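Local coordinates for transcriptional regulator, TetR family (Agrobacterium tumefaciens, PDB 3C2B), which probably binds DNA through an N-terminal helix-turn-helix and regulates transcription, as a TetR-type regulator, at residues I147-G150 with R151-G154; T207-V210 with H211-G215. All blocks are in the same frame, centred on the assembly; numbering follows the deposited sequence.

Contact 1 of 2, residues I147-G150 with R151-G154; sequences IEAG and RRSG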
ATOM      1  N   ILE A 147      -2.099  14.686 -16.875  1.00 48.12           N
ATOM      2  CA  ILE A 147      -3.060  15.457 -16.140  1.00 47.17           C
ATOM      3  C   ILE A 147      -2.958  16.920 -16.563  1.00 48.06           C
ATOM      4  O   ILE A 147      -3.977  17.597 -16.738  1.00 48.40           O
ATOM      5  CB  ILE A 147      -2.862  15.242 -14.617  1.00 46.94           C
ATOM      6  CG1 ILE A 147      -3.200  13.781 -14.240  1.00 46.08           C
ATOM      7  CG2 ILE A 147      -3.736  16.186 -13.790  1.00 46.59           C
ATOM      8  CD1 ILE A 147      -3.117  13.496 -12.700  1.00 45.37           C
ATOM      9  N   GLU A 148      -1.737  17.409 -16.741  1.00 48.82           N
ATOM     10  CA  GLU A 148      -1.522  18.753 -17.276  1.00 49.64           C
ATOM     11  C   GLU A 148      -2.079  18.909 -18.705  1.00 50.15           C
ATOM     12  O   GLU A 148      -2.794  19.868 -18.987  1.00 49.80           O
ATOM     13  CB  GLU A 148      -0.028  19.110 -17.180  1.00 49.96           C
ATOM     14  CG  GLU A 148       0.349  20.527 -17.543  1.00 53.15           C
ATOM     15  CD  GLU A 148      -0.645  21.560 -17.055  1.00 55.21           C
ATOM     16  OE1 GLU A 148      -1.260  21.383 -15.987  1.00 58.52           O
ATOM     17  OE2 GLU A 148      -0.782  22.578 -17.744  1.00 58.31           O
ATOM     18  N   ALA A 149      -1.762  17.971 -19.595  1.00 50.69           N
ATOM     19  CA  ALA A 149      -2.348  17.951 -20.953  1.00 52.14           C
ATOM     20  C   ALA A 149      -3.895  17.975 -20.960  1.00 53.42           C
ATOM     21  O   ALA A 149      -4.483  18.724 -21.747  1.00 53.60           O
ATOM     22  CB  ALA A 149      -1.842  16.745 -21.741  1.00 52.41           C
ATOM     23  N   GLY A 150      -4.529  17.168 -20.088  1.00 53.50           N
ATOM     24  CA  GLY A 150      -5.967  17.203 -19.867  1.00 55.22           C
ATOM     25  C   GLY A 150      -6.519  18.539 -19.389  1.00 56.83           C
ATOM     26  O   GLY A 150      -7.530  19.035 -19.918  1.00 57.03           O
ATOM     27  N   ARG A 151      -5.862  19.138 -18.401  1.00 57.66           N
ATOM     28  CA  ARG A 151      -6.206  20.499 -17.947  1.00 58.81           C
ATOM     29  C   ARG A 151      -6.077  21.529 -19.094  1.00 59.51           C
ATOM     30  O   ARG A 151      -7.022  22.250 -19.378  1.00 59.70           O
ATOM     31  CB  ARG A 151      -5.284  20.929 -16.801  1.00 58.07           C
ATOM     32  CG  ARG A 151      -5.805  22.093 -15.969  1.00 59.16           C
ATOM     33  CD  ARG A 151      -4.667  22.738 -15.187  1.00 59.86           C
ATOM     34  NE  ARG A 151      -3.594  23.134 -16.101  1.00 61.67           N
ATOM     35  CZ  ARG A 151      -3.648  24.198 -16.909  1.00 62.28           C
ATOM     36  NH1 ARG A 151      -4.708  25.005 -16.927  1.00 60.80           N
ATOM     37  NH2 ARG A 151      -2.638  24.449 -17.719  1.00 63.90           N
ATOM     38  N   ARG A 152      -4.905  21.591 -19.739  1.00 60.05           N
ATOM     39  CA  ARG A 152      -4.669  22.551 -20.836  1.00 61.11           C
ATOM     40  C   ARG A 152      -5.758  22.500 -21.902  1.00 61.47           C
ATOM     41  O   ARG A 152      -6.093  23.527 -22.520  1.00 61.81           O
ATOM     42  CB  ARG A 152      -3.350  22.270 -21.531  1.00 61.09           C
ATOM     43  CG  ARG A 152      -2.158  22.747 -20.804  1.00 62.08           C
ATOM     44  CD  ARG A 152      -0.980  22.869 -21.753  1.00 65.13           C
ATOM     45  NE  ARG A 152       0.227  22.353 -21.120  1.00 67.07           N
ATOM     46  CZ  ARG A 152       0.647  21.089 -21.232  1.00 69.25           C
ATOM     47  NH1 ARG A 152      -0.018  20.216 -21.980  1.00 69.36           N
ATOM     48  NH2 ARG A 152       1.751  20.696 -20.614  1.00 69.38           N
ATOM     49  N   SER A 153      -6.300  21.304 -22.117  1.00 61.10           N
ATOM     50  CA  SER A 153      -7.166  21.069 -23.231  1.00 61.50           C
ATOM     51  C   SER A 153      -8.594  21.313 -22.847  1.00 61.62           C
ATOM     52  O   SER A 153      -9.491  21.093 -23.646  1.00 62.32           O
ATOM     53  CB  SER A 153      -6.969  19.660 -23.774  1.00 62.02           C
ATOM     54  OG  SER A 153      -5.649  19.499 -24.278  1.00 62.00           O
ATOM     55  N   GLY A 154      -8.798  21.789 -21.618  1.00 61.43           N
ATOM     56  CA  GLY A 154     -10.113  22.124 -21.107  1.00 60.68           C
ATOM     57  C   GLY A 154     -10.914  20.937 -20.607  1.00 60.65           C
ATOM     58  O   GLY A 154     -12.122  21.082 -20.325  1.00 59.58           O
TER
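E148 and R151 both send CG anti to the backbone N (chi1 -173° and -161°), and bends at chi2 of E148 and chi3 of R151 then bring carboxylate and guanidinium together. The two side chains run side by side, their flat ends nearly coplanar. R151 grips side-on, one nitrogen to each oxygen. NE donates to E148 OE1 at 2.9 Å. NH2 donates to the syn lone pair of E148 OE2 at 2.6 Å. Both oxygens lie close to the guanidinium plane, so the paired bonds should limit rotation of either group.

R152 approaches E148 differently. Its guanidinium stands almost upright to the carboxylate, and E148 CG lies over one face, 3.4 Å from R152 NH2. R152 NE is 3.5 Å from E148 OE2, but the oxygen is well out of the guanidinium plane. This salt bridge therefore rests on charge alone. E148 is thus shared by two arginines, which would probably favour its ionised form.

The network sits on the last turn of helix 137-152, in the AefR-like C-terminal region. A Schellman motif ends the helix: G154 takes positive phi, and its N bonds to R151 O at 2.9 Å. The backbone bond from R152 N to E148 O is still nearly straight. One residue on, S153 N makes only weak bonds, to A149 O and G150 O. S153 OG supplies a further bond to A149 O, 2.9 Å long, and is also paired with V84 N. I147 and R151 touch F158 in the loop beyond.

Contact 2 of 2, residues T207-V210 with H211-G215; sequences TEKV and HSELG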
ATOM      1  N   THR A 207     -14.408  18.018 -16.799  1.00 51.45           N
ATOM      2  CA  THR A 207     -15.241  19.175 -17.080  1.00 51.76           C
ATOM      3  C   THR A 207     -16.383  18.741 -17.996  1.00 52.21           C
ATOM      4  O   THR A 207     -16.331  17.688 -18.628  1.00 52.47           O
ATOM      5  CB  THR A 207     -14.447  20.265 -17.832  1.00 51.68           C
ATOM      6  OG1 THR A 207     -14.098  19.761 -19.121  1.00 52.77           O
ATOM      7  CG2 THR A 207     -13.178  20.653 -17.095  1.00 52.25           C
ATOM      8  N   GLU A 208     -17.413  19.572 -18.072  1.00 52.36           N
ATOM      9  CA  GLU A 208     -18.503  19.392 -19.014  1.00 52.87           C
ATOM     10  C   GLU A 208     -18.047  19.097 -20.466  1.00 52.15           C
ATOM     11  O   GLU A 208     -18.651  18.269 -21.148  1.00 52.52           O
ATOM     12  CB  GLU A 208     -19.394  20.620 -18.919  1.00 53.39           C
ATOM     13  CG  GLU A 208     -20.490  20.707 -19.943  1.00 57.75           C
ATOM     14  CD  GLU A 208     -21.779  21.256 -19.359  1.00 62.71           C
ATOM     15  OE1 GLU A 208     -21.726  21.925 -18.275  1.00 64.36           O
ATOM     16  OE2 GLU A 208     -22.839  20.993 -19.983  1.00 61.43           O
ATOM     17  N   LYS A 209     -16.979  19.749 -20.920  1.00 51.46           N
ATOM     18  CA  LYS A 209     -16.375  19.499 -22.249  1.00 50.99           C
ATOM     19  C   LYS A 209     -15.941  18.036 -22.445  1.00 50.92           C
ATOM     20  O   LYS A 209     -16.255  17.445 -23.485  1.00 50.73           O
ATOM     21  CB  LYS A 209     -15.161  20.416 -22.475  1.00 51.32           C
ATOM     22  CG  LYS A 209     -14.639  20.488 -23.921  1.00 51.20           C
ATOM     23  CD  LYS A 209     -13.385  21.357 -24.026  1.00 50.56           C
ATOM     24  CE  LYS A 209     -12.917  21.503 -25.469  1.00 52.76           C
ATOM     25  NZ  LYS A 209     -11.428  21.715 -25.582  1.00 53.61           N
ATOM     26  N   VAL A 210     -15.216  17.459 -21.474  1.00 50.03           N
ATOM     27  CA  VAL A 210     -14.736  16.086 -21.621  1.00 48.65           C
ATOM     28  C   VAL A 210     -15.897  15.090 -21.721  1.00 48.37           C
ATOM     29  O   VAL A 210     -15.852  14.186 -22.533  1.00 47.60           O
ATOM     30  CB  VAL A 210     -13.702  15.685 -20.544  1.00 49.34           C
ATOM     31  CG1 VAL A 210     -14.384  15.283 -19.224  1.00 48.23           C
ATOM     32  CG2 VAL A 210     -12.824  14.538 -21.048  1.00 49.12           C
ATOM     33  N   HIS A 211     -16.949  15.295 -20.929  1.00 48.40           N
ATOM     34  CA  HIS A 211     -18.092  14.383 -20.887  1.00 48.81           C
ATOM     35  C   HIS A 211     -18.977  14.488 -22.138  1.00 48.76           C
ATOM     36  O   HIS A 211     -19.388  13.467 -22.713  1.00 48.30           O
ATOM     37  CB  HIS A 211     -18.910  14.588 -19.607  1.00 49.24           C
ATOM     38  CG  HIS A 211     -18.159  14.240 -18.344  1.00 52.06           C
ATOM     39  ND1 HIS A 211     -17.528  13.026 -18.157  1.00 53.48           N
ATOM     40  CD2 HIS A 211     -17.957  14.946 -17.207  1.00 53.20           C
ATOM     41  CE1 HIS A 211     -16.943  13.014 -16.971  1.00 54.63           C
ATOM     42  NE2 HIS A 211     -17.191  14.166 -16.374  1.00 54.61           N
ATOM     43  N   SER A 212     -19.265  15.713 -22.574  1.00 48.73           N
ATOM     44  CA  SER A 212     -20.109  15.867 -23.753  1.00 48.94           C
ATOM     45  C   SER A 212     -19.349  15.506 -25.049  1.00 48.49           C
ATOM     46  O   SER A 212     -19.957  15.092 -26.029  1.00 48.58           O
ATOM     47  CB  SER A 212     -20.765  17.245 -23.801  1.00 49.10           C
ATOM     48  OG  SER A 212     -19.803  18.261 -23.974  1.00 52.25           O
ATOM     49  N   GLU A 213     -18.020  15.617 -25.033  1.00 48.23           N
ATOM     50  CA  GLU A 213     -17.212  15.171 -26.170  1.00 48.17           C
ATOM     51  C   GLU A 213     -17.031  13.651 -26.218  1.00 48.27           C
ATOM     52  O   GLU A 213     -17.108  13.065 -27.287  1.00 48.33           O
ATOM     53  CB  GLU A 213     -15.854  15.870 -26.210  1.00 47.84           C
ATOM     54  CG  GLU A 213     -14.963  15.389 -27.355  1.00 49.07           C
ATOM     55  CD  GLU A 213     -13.748  16.251 -27.560  1.00 48.69           C
ATOM     56  OE1 GLU A 213     -13.814  17.443 -27.171  1.00 51.37           O
ATOM     57  OE2 GLU A 213     -12.745  15.732 -28.113  1.00 46.37           O
ATOM     58  N   LEU A 214     -16.759  13.022 -25.072  1.00 48.77           N
ATOM     59  CA  LEU A 214     -16.728  11.556 -24.978  1.00 48.78           C
ATOM     60  C   LEU A 214     -18.097  10.963 -25.270  1.00 49.16           C
ATOM     61  O   LEU A 214     -18.192   9.795 -25.635  1.00 49.01           O
ATOM     62  CB  LEU A 214     -16.258  11.084 -23.603  1.00 48.72           C
ATOM     63  CG  LEU A 214     -14.784  11.369 -23.302  1.00 48.17           C
ATOM     64  CD1 LEU A 214     -14.421  10.904 -21.916  1.00 48.99           C
ATOM     65  CD2 LEU A 214     -13.878  10.724 -24.327  1.00 48.92           C
ATOM     66  N   GLY A 215     -19.141  11.774 -25.102  1.00 49.43           N
ATOM     67  CA  GLY A 215     -20.508  11.361 -25.414  1.00 50.48           C
ATOM     68  C   GLY A 215     -20.940  11.593 -26.852  1.00 50.87           C
ATOM     69  O   GLY A 215     -22.132  11.520 -27.147  1.00 51.77           O
TER
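V210 CG1 sits squarely over one face of the H211 ring. It lies 3.9 Å from the ring centroid of H211 and 4° off the ring normal, a CH-pi contact between neighbours in sequence. V210 puts CG1 between its backbone N and carbonyl carbon (chi1 81°), which turns this methyl to the ring. The other methyl, CG2, lies anti to the backbone N and meets L214 CD1 at 4.1 Å. The V210 and L214 side chains run alongside each other, one turn apart.

S212 folds back on its own helix. Its OG donates to E208 O at 3.1 Å, tilted 33° from the carbonyl plane. S212 N meets the same oxygen at 3.0 Å, so E208 O holds two donors.

T207 is the N-cap of helix 208-214, but its OG1 reaches V210 N only weakly, at 3.5 Å. K209 NZ and E213 OE1 are 5.1 Å apart, not in contact. E213 bonds to Y155 OH and A86 N. Backbone bonds and the S212 bond thus hold the turn together. V210 and L214 also pack on A86, H211 and L214 on L202, while the polar ends of T207, K209 and E213 reach outside the helix, to G154, S153 and Y155.

In the fold
Contact 1 is partly buried and closes helix 137-152. Contact 2 is a surface contact that makes up the short C-terminal helix 208-214. Their centres are about 13 Å apart, and they touch directly. T207 OG1 and G154 O are 2.7 Å apart, and K209 NZ and S153 O 2.8 Å, both probable hydrogen bonds. The N-cap of the later helix therefore meets the end of the earlier one. Both lie on the same side of the chain's centre. Their side-chain chemistry differs: ion pairs dominate in 147-154, while in 207-215 a CH-pi contact and an apolar pair join V210, H211 and L214.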